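Local atomic coordinates of oxidase/hydroxylase (Streptomyces hygroscopicus subsp. hygroscopicus, PDB entry 4XCB), a protein that probably acts as a metal- and 2-oxoglutarate-dependent oxygenase in orthosomycin biosynthesis and binds hygromycin B beside its metal centre. Residues Glu110-Asp113 / Gln118-Arg121. Residues are numbered along the deposited sequence; the frame is centred on the assembly and turned at random.
Sequences ELLD and QVGR
Gln118 reaches across to Asp113 of the facing strand and to Leu111 just before it. Its CB lies 3.8 Å from Asp113 OD1, and CG closes on the same oxygen to 3.4 Å. With CG anti to the backbone N (chi1 180°) and the chain extended beyond it, the amide is carried over between the two partners: CD stands 3.7 Å from Leu111 CD1, which also touches the amide oxygen, OE1. At the tip, NE2 donates a 2.8 Å hydrogen bond to Asp113 OD1, nearly straight at 164° and met almost along the carboxylate C-O axis. Carboxylate and amide are close to coplanar, their planes 17° apart. The second carboxylate oxygen, OD2, forms a salt bridge with Arg171 of helix 170-175, so the aspartate is held by two partners. Strands 112-113 and 118-119 form a short antiparallel beta hairpin, whose Leu112 side chain lies about 8 Å from the bound hygromycin B variant. Asp113 and Gln118 form its non-hydrogen-bonded pair, while Leu112 and Val119 form the hydrogen-bonded one, with Leu112 N to Val119 O at 2.9 Å and Val119 N to Leu112 O at 2.8 Å. On the face bearing Leu112 and Val119, Leu112 CB meets Val119 CG2; a second subunit packs there, Pro85 of that subunit against Leu112 and its Tyr135 against Val119.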
loop_
_atom_site.group_PDB
_atom_site.type_symbol
_atom_site.label_atom_id
_atom_site.label_comp_id
_atom_site.label_asym_id
_atom_site.label_seq_id
_atom_site.Cartn_x
_atom_site.Cartn_y
_atom_site.Cartn_z
ATOM N N GLU A 110 0.912 13.529 -9.253
ATOM C CA GLU A 110 0.721 14.898 -9.701
ATOM C C GLU A 110 -0.640 15.398 -9.260
ATOM O O GLU A 110 -1.550 14.593 -8.995
ATOM C CB GLU A 110 0.900 14.997 -11.213
ATOM C CG GLU A 110 2.308 14.564 -11.629
ATOM C CD GLU A 110 3.399 15.366 -10.921
ATOM O OE1 GLU A 110 3.361 16.603 -11.008
ATOM O OE2 GLU A 110 4.278 14.763 -10.280
ATOM N N LEU A 111 -0.780 16.718 -9.184
ATOM C CA LEU A 111 -1.952 17.328 -8.570
ATOM C C LEU A 111 -3.025 17.697 -9.575
ATOM O O LEU A 111 -2.762 17.900 -10.761
ATOM C CB LEU A 111 -1.548 18.575 -7.774
ATOM C CG LEU A 111 -0.395 18.374 -6.794
ATOM C CD1 LEU A 111 0.031 19.701 -6.167
ATOM C CD2 LEU A 111 -0.774 17.362 -5.721
ATOM N N LEU A 112 -4.256 17.770 -9.079
ATOM C CA LEU A 112 -5.385 18.269 -9.847
ATOM C C LEU A 112 -6.241 19.092 -8.903
ATOM O O LEU A 112 -6.564 18.634 -7.811
ATOM C CB LEU A 112 -6.187 17.119 -10.463
ATOM C CG LEU A 112 -7.514 17.458 -11.144
ATOM C CD1 LEU A 112 -7.302 18.345 -12.351
ATOM C CD2 LEU A 112 -8.250 16.175 -11.547
ATOM N N ASP A 113 -6.562 20.317 -9.312
ATOM C CA ASP A 113 -7.421 21.185 -8.525
ATOM C C ASP A 113 -8.851 20.930 -8.961
ATOM O O ASP A 113 -9.157 20.995 -10.158
ATOM C CB ASP A 113 -7.071 22.662 -8.717
ATOM C CG ASP A 113 -5.636 22.982 -8.336
ATOM O OD1 ASP A 113 -5.096 22.334 -7.414
ATOM O OD2 ASP A 113 -5.043 23.887 -8.963
ATOM N N GLN A 118 -7.866 19.938 -3.695
ATOM C CA GLN A 118 -6.813 19.453 -4.569
ATOM C C GLN A 118 -6.569 17.957 -4.324
ATOM O O GLN A 118 -6.444 17.524 -3.180
ATOM C CB GLN A 118 -5.552 20.268 -4.315
ATOM C CG GLN A 118 -4.374 19.894 -5.131
ATOM C CD GLN A 118 -3.195 20.786 -4.820
ATOM O OE1 GLN A 118 -2.457 20.555 -3.856
ATOM N NE2 GLN A 118 -3.021 21.830 -5.625
ATOM N N VAL A 119 -6.509 17.160 -5.384
ATOM C CA VAL A 119 -6.266 15.732 -5.210
ATOM C C VAL A 119 -4.936 15.338 -5.838
ATOM O O VAL A 119 -4.445 16.019 -6.742
ATOM C CB VAL A 119 -7.421 14.883 -5.806
ATOM C CG1 VAL A 119 -8.717 15.192 -5.089
ATOM C CG2 VAL A 119 -7.584 15.146 -7.311
ATOM N N GLY A 120 -4.341 14.258 -5.335
ATOM C CA GLY A 120 -3.032 13.819 -5.788
ATOM C C GLY A 120 -2.945 12.377 -6.250
ATOM O O GLY A 120 -1.854 11.823 -6.379
ATOM N N ARG A 121 -4.100 11.763 -6.461
ATOM C CA ARG A 121 -4.184 10.446 -7.087
ATOM C C ARG A 121 -5.110 10.540 -8.290
ATOM O O ARG A 121 -6.148 11.206 -8.232
ATOM C CB ARG A 121 -4.704 9.393 -6.108
ATOM C CG ARG A 121 -3.709 8.941 -5.055
ATOM C CD ARG A 121 -2.831 7.835 -5.626
ATOM N NE ARG A 121 -1.726 7.430 -4.761
ATOM C CZ ARG A 121 -0.590 8.105 -4.640
ATOM N NH1 ARG A 121 -0.429 9.234 -5.314
ATOM N NH2 ARG A 121 0.385 7.655 -3.851
#